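Local coordinates for ankyrin-repeat protein (Cryptosporidium parvum, PDB 2W4S), which probably binds RNA through the domain described here, which belongs to the RNA-binding family of the snRNA and snoRNA transport factor PHAX, at residues C[10-14]-C[38-42]; C[28-32]-C[86-92]. All blocks are in the same frame, centred on the assembly; numbering follows the deposited sequence.

Contact 1 of 2, residues C[10-14]-C[38-42]; sequences VLNTI and SLQLY
Ile-14 is the apolar wedge that helix 6-18 drives against helix 24-50. Its methyl CD1 lies 3.7 Å from CB of Ser-38, while CG1 of the same side chain passes 4.1 Å from CB of Tyr-42, the two side chains lying alongside but pointing opposite ways. One turn earlier, CG1 of Val-10 meets the branch point CG of Leu-39 at 3.8 Å; chi1 of Val-10 (176°) sets this methyl opposite the backbone N and directs it at Leu-39. Beside Ile-14 in the sequence, CG2 of Thr-13 comes within 4.0 Å of CE2 in the Tyr-42 ring, the threonine side chain roughly perpendicular to that of the tyrosine.

No hydrogen bond spans the segments; the hydroxyls bond elsewhere. Thr-13 OG1 bonds to the carbonyl of Ile-9 and Ser-38 OG to that of Gly-34, each one turn back in its own helix, whereas the Tyr-42 hydroxyl pairs with that of Tyr-42 in the second subunit.

The axes, 14° apart and 10.5 Å at closest approach, make this a near-parallel, mainly apolar helix pair inside an all-helical domain. Leu-41, beside this buried seam, packs onto helix 65-78, and Leu-39 also touches Met-6 of the second subunit.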
loop_
_atom_site.group_PDB
_atom_site.type_symbol
_atom_site.label_atom_id
_atom_site.label_comp_id
_atom_site.label_asym_id
_atom_site.label_seq_id
_atom_site.Cartn_x
_atom_site.Cartn_y
_atom_site.Cartn_z
ATOM N N VAL C 10 5.973 -2.833 -5.636
ATOM C CA VAL C 10 6.121 -2.068 -4.406
ATOM C C VAL C 10 6.274 -0.583 -4.765
ATOM O O VAL C 10 5.587 0.271 -4.197
ATOM C CB VAL C 10 7.272 -2.626 -3.546
ATOM C CG1 VAL C 10 7.499 -1.791 -2.300
ATOM C CG2 VAL C 10 6.949 -4.060 -3.148
ATOM N N LEU C 11 7.121 -0.312 -5.755
ATOM C CA LEU C 11 7.335 1.020 -6.291
ATOM C C LEU C 11 6.063 1.764 -6.584
ATOM O O LEU C 11 5.858 2.856 -6.030
ATOM C CB LEU C 11 8.186 0.965 -7.568
ATOM C CG LEU C 11 8.498 2.272 -8.309
ATOM C CD1 LEU C 11 9.118 3.283 -7.382
ATOM C CD2 LEU C 11 9.430 1.988 -9.466
ATOM N N ASN C 12 5.232 1.180 -7.457
ATOM C CA ASN C 12 3.948 1.756 -7.853
ATOM C C ASN C 12 2.951 1.841 -6.719
ATOM O O ASN C 12 2.270 2.849 -6.588
ATOM C CB ASN C 12 3.310 0.992 -9.029
ATOM C CG ASN C 12 4.121 1.096 -10.293
ATOM O OD1 ASN C 12 5.049 1.896 -10.382
ATOM N ND2 ASN C 12 3.794 0.279 -11.273
ATOM N N THR C 13 2.836 0.791 -5.914
ATOM C CA THR C 13 1.980 0.871 -4.745
ATOM C C THR C 13 2.340 2.084 -3.879
ATOM O O THR C 13 1.453 2.869 -3.519
ATOM C CB THR C 13 2.085 -0.387 -3.911
ATOM O OG1 THR C 13 1.564 -1.483 -4.667
ATOM C CG2 THR C 13 1.310 -0.249 -2.585
ATOM N N ILE C 14 3.622 2.230 -3.534
ATOM C CA ILE C 14 4.040 3.328 -2.671
ATOM C C ILE C 14 3.809 4.657 -3.408
ATOM O O ILE C 14 3.283 5.622 -2.833
ATOM C CB ILE C 14 5.534 3.179 -2.239
ATOM C CG1 ILE C 14 5.743 1.829 -1.509
ATOM C CG2 ILE C 14 5.985 4.350 -1.404
ATOM C CD1 ILE C 14 7.126 1.607 -0.983
ATOM N N SER C 38 10.871 -0.570 2.662
ATOM C CA SER C 38 10.058 0.439 1.981
ATOM C C SER C 38 8.545 0.309 2.275
ATOM O O SER C 38 7.884 1.298 2.613
ATOM C CB SER C 38 10.290 0.346 0.489
ATOM O OG SER C 38 11.578 0.811 0.174
ATOM N N LEU C 39 8.011 -0.910 2.171
ATOM C CA LEU C 39 6.596 -1.138 2.447
ATOM C C LEU C 39 6.241 -0.855 3.896
ATOM O O LEU C 39 5.206 -0.236 4.166
ATOM C CB LEU C 39 6.148 -2.551 2.047
ATOM C CG LEU C 39 5.395 -2.774 0.729
ATOM C CD1 LEU C 39 4.922 -4.223 0.640
ATOM C CD2 LEU C 39 4.202 -1.833 0.568
ATOM N N GLN C 40 7.101 -1.289 4.812
ATOM C CA GLN C 40 6.965 -0.978 6.255
ATOM C C GLN C 40 6.923 0.514 6.527
ATOM O O GLN C 40 6.188 0.955 7.410
ATOM C CB GLN C 40 8.091 -1.591 7.091
ATOM C CG GLN C 40 7.927 -3.070 7.404
ATOM C CD GLN C 40 9.101 -3.659 8.216
ATOM O OE1 GLN C 40 9.518 -4.814 8.006
ATOM N NE2 GLN C 40 9.637 -2.861 9.146
ATOM N N LEU C 41 7.711 1.283 5.777
ATOM C CA LEU C 41 7.699 2.749 5.890
ATOM C C LEU C 41 6.352 3.349 5.389
ATOM O O LEU C 41 5.811 4.294 5.980
ATOM C CB LEU C 41 8.876 3.312 5.095
ATOM C CG LEU C 41 9.619 4.591 5.448
ATOM C CD1 LEU C 41 10.095 4.619 6.916
ATOM C CD2 LEU C 41 10.797 4.666 4.518
ATOM N N TYR C 42 5.839 2.792 4.289
ATOM C CA TYR C 42 4.587 3.240 3.672
ATOM C C TYR C 42 3.448 2.959 4.638
ATOM O O TYR C 42 2.631 3.834 4.938
ATOM C CB TYR C 42 4.385 2.545 2.321
ATOM C CG TYR C 42 3.010 2.715 1.736
ATOM C CD1 TYR C 42 2.472 3.973 1.565
ATOM C CD2 TYR C 42 2.252 1.615 1.347
ATOM C CE1 TYR C 42 1.220 4.145 1.052
ATOM C CE2 TYR C 42 0.962 1.774 0.807
ATOM C CZ TYR C 42 0.463 3.045 0.666
ATOM O OH TYR C 42 -0.768 3.267 0.136
#

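Contact 2 of 2, residues C[28-32]-C[86-92]; sequences RVIKT and EWNYIRQ
Segments 28-32 and 86-92 run roughly antiparallel, their helix axes at 150° and 9.3 Å apart at closest approach, with Arg-28 and Ile-90 facing each other at a CA-CA distance of 5.1 Å. Arg-28 dominates the polar part. Its NE and NH2 grip the carbonyl oxygen of Ile-90 side-on, NH2 at 2.9 Å, and this oxygen lies in the guanidinium plane. Both donors come from the same face of the carbonyl, NE well above its plane and NH2 tilted from it. The chain bends at chi3 (-49°), turning the guanidinium toward the carbonyl of Ile-90 while CD stays over the Tyr-89 ring. There a CH-pi contact places CD 4.0 Å from the ring centroid, and guanidinium and ring stand almost perpendicular. Glu-24 forms a salt bridge with NH1 of Arg-28 and another with Lys-31, whose CD passes 3.4 Å from the Tyr-89 hydroxyl oxygen.

Thr-32 turns its OG1 back onto the carbonyl of Arg-28, a 2.8 Å bond within the helix, and OG1 itself lies at the edge of the Tyr-89 ring, near its plane. The other branch, CG2, rests 3.6 Å from CD of Glu-86. On the buried side, CG2 of Val-29 meets CG2 of Ile-90 at 3.8 Å, and Phe-25 and Leu-73 extend this apolar layer.

A two-nitrogen arginine grip on one backbone carbonyl, together with the CH-pi contact, thus joins helix 24-50 to helix 84-91 as a roughly antiparallel pair in an all-helical domain of the PHAX RNA-binding family.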
loop_
_atom_site.group_PDB
_atom_site.type_symbol
_atom_site.label_atom_id
_atom_site.label_comp_id
_atom_site.label_asym_id
_atom_site.label_seq_id
_atom_site.Cartn_x
_atom_site.Cartn_y
_atom_site.Cartn_z
ATOM N N ARG C 28 14.795 5.256 -5.583
ATOM C CA ARG C 28 16.026 5.345 -4.806
ATOM C C ARG C 28 15.868 4.797 -3.378
ATOM O O ARG C 28 16.775 4.144 -2.872
ATOM C CB ARG C 28 16.643 6.754 -4.889
ATOM C CG ARG C 28 17.142 7.085 -6.333
ATOM C CD ARG C 28 17.813 8.449 -6.513
ATOM N NE ARG C 28 17.036 9.551 -5.949
ATOM C CZ ARG C 28 16.237 10.376 -6.631
ATOM N NH1 ARG C 28 16.077 10.254 -7.939
ATOM N NH2 ARG C 28 15.570 11.333 -5.989
ATOM N N VAL C 29 14.713 4.992 -2.749
ATOM C CA VAL C 29 14.481 4.384 -1.423
ATOM C C VAL C 29 14.490 2.855 -1.480
ATOM O O VAL C 29 15.152 2.202 -0.665
ATOM C CB VAL C 29 13.163 4.855 -0.789
ATOM C CG1 VAL C 29 12.919 4.144 0.551
ATOM C CG2 VAL C 29 13.163 6.368 -0.605
ATOM N N ILE C 30 13.758 2.295 -2.443
ATOM C CA ILE C 30 13.715 0.840 -2.675
ATOM C C ILE C 30 15.104 0.268 -2.978
ATOM O O ILE C 30 15.487 -0.760 -2.404
ATOM C CB ILE C 30 12.709 0.474 -3.780
ATOM C CG1 ILE C 30 11.279 0.645 -3.249
ATOM C CG2 ILE C 30 12.932 -0.945 -4.288
ATOM C CD1 ILE C 30 10.225 0.732 -4.326
ATOM N N LYS C 31 15.853 0.949 -3.852
ATOM C CA LYS C 31 17.219 0.548 -4.189
ATOM C C LYS C 31 18.109 0.522 -2.949
ATOM O O LYS C 31 18.972 -0.353 -2.815
ATOM C CB LYS C 31 17.830 1.471 -5.254
ATOM C CG LYS C 31 17.518 1.057 -6.693
ATOM C CD LYS C 31 17.968 2.111 -7.730
ATOM C CE LYS C 31 17.014 2.106 -8.959
ATOM N NZ LYS C 31 17.011 3.414 -9.706
ATOM N N THR C 32 17.885 1.465 -2.038
ATOM C CA THR C 32 18.669 1.561 -0.807
ATOM C C THR C 32 18.241 0.635 0.357
ATOM O O THR C 32 19.085 -0.096 0.908
ATOM C CB THR C 32 18.709 2.999 -0.315
ATOM O OG1 THR C 32 19.170 3.840 -1.380
ATOM C CG2 THR C 32 19.643 3.125 0.885
ATOM N N GLU C 86 23.834 7.465 1.905
ATOM C CA GLU C 86 22.610 6.926 1.339
ATOM C C GLU C 86 21.462 7.935 1.352
ATOM O O GLU C 86 20.643 7.972 0.443
ATOM C CB GLU C 86 22.203 5.617 2.020
ATOM C CG GLU C 86 23.126 4.467 1.672
ATOM C CD GLU C 86 22.866 3.220 2.496
ATOM O OE1 GLU C 86 22.199 3.276 3.538
ATOM O OE2 GLU C 86 23.329 2.152 2.079
ATOM N N TRP C 87 21.416 8.768 2.378
ATOM C CA TRP C 87 20.372 9.779 2.477
ATOM C C TRP C 87 20.500 10.846 1.377
ATOM O O TRP C 87 19.512 11.338 0.857
ATOM C CB TRP C 87 20.397 10.365 3.887
ATOM C CG TRP C 87 19.629 11.645 4.150
ATOM C CD1 TRP C 87 20.171 12.881 4.350
ATOM C CD2 TRP C 87 18.205 11.804 4.284
ATOM N NE1 TRP C 87 19.189 13.796 4.597
ATOM C CE2 TRP C 87 17.967 13.175 4.559
ATOM C CE3 TRP C 87 17.113 10.925 4.222
ATOM C CZ2 TRP C 87 16.664 13.703 4.771
ATOM C CZ3 TRP C 87 15.790 11.449 4.445
ATOM C CH2 TRP C 87 15.588 12.822 4.707
ATOM N N ASN C 88 21.727 11.189 1.039
ATOM C CA ASN C 88 22.012 12.117 -0.023
ATOM C C ASN C 88 21.694 11.538 -1.400
ATOM O O ASN C 88 21.201 12.266 -2.261
ATOM C CB ASN C 88 23.466 12.579 0.065
ATOM C CG ASN C 88 23.647 13.739 1.025
ATOM O OD1 ASN C 88 23.779 14.878 0.593
ATOM N ND2 ASN C 88 23.633 13.464 2.333
ATOM N N TYR C 89 21.963 10.246 -1.613
ATOM C CA TYR C 89 21.638 9.604 -2.885
ATOM C C TYR C 89 20.131 9.659 -3.115
ATOM O O TYR C 89 19.692 10.061 -4.200
ATOM C CB TYR C 89 22.166 8.162 -2.952
ATOM C CG TYR C 89 21.568 7.306 -4.060
ATOM C CD1 TYR C 89 21.931 7.486 -5.411
ATOM C CD2 TYR C 89 20.632 6.302 -3.763
ATOM C CE1 TYR C 89 21.374 6.678 -6.439
ATOM C CE2 TYR C 89 20.069 5.484 -4.784
ATOM C CZ TYR C 89 20.450 5.681 -6.106
ATOM O OH TYR C 89 19.880 4.891 -7.083
ATOM N N ILE C 90 19.359 9.272 -2.083
ATOM C CA ILE C 90 17.902 9.275 -2.113
ATOM C C ILE C 90 17.330 10.663 -2.418
ATOM O O ILE C 90 16.437 10.786 -3.260
ATOM C CB ILE C 90 17.290 8.739 -0.778
ATOM C CG1 ILE C 90 17.405 7.218 -0.680
ATOM C CG2 ILE C 90 15.835 9.102 -0.656
ATOM C CD1 ILE C 90 17.307 6.710 0.731
ATOM N N ARG C 91 17.855 11.690 -1.747
ATOM C CA ARG C 91 17.339 13.056 -1.847
ATOM C C ARG C 91 17.745 13.893 -3.080
ATOM O O ARG C 91 17.168 14.956 -3.285
ATOM C CB ARG C 91 17.595 13.830 -0.547
ATOM C CG ARG C 91 16.425 13.711 0.436
ATOM C CD ARG C 91 16.691 14.425 1.743
ATOM N NE ARG C 91 16.392 15.861 1.734
ATOM C CZ ARG C 91 17.311 16.815 1.875
ATOM N NH1 ARG C 91 18.589 16.491 2.023
ATOM N NH2 ARG C 91 16.952 18.092 1.876
ATOM N N GLN C 92 18.724 13.449 -3.883
ATOM C CA GLN C 92 19.051 14.112 -5.174
ATOM C C GLN C 92 20.154 13.393 -5.972
ATOM O O GLN C 92 19.949 12.305 -6.536
ATOM C CB GLN C 92 19.405 15.609 -4.989
ATOM C CG GLN C 92 20.405 15.916 -3.854
ATOM C CD GLN C 92 20.227 17.321 -3.239
ATOM O OE1 GLN C 92 20.733 18.321 -3.775
ATOM N NE2 GLN C 92 19.525 17.389 -2.097
#

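Contacts 1 and 2 show how one long helix can organise a small all-helical domain. Both use helix 24-50: its earlier part, 28-32, receives helix 84-91, and its later part, 38-42, receives helix 6-18. They lie about 14 Å apart, centre to centre, and touch where Ser-38 packs against Val-29 and Ile-30, and Leu-11 against Ile-30. Along the chain the segments alternate, 10-14, 28-32, 38-42 and 86-92, so the first and last helices are both anchored on the same central one. Contact 1 is buried and lies beside the second subunit, whereas contact 2 is partly open and touches no other chain of the assembly. All four segments belong to the PHAX-type RNA-binding domain.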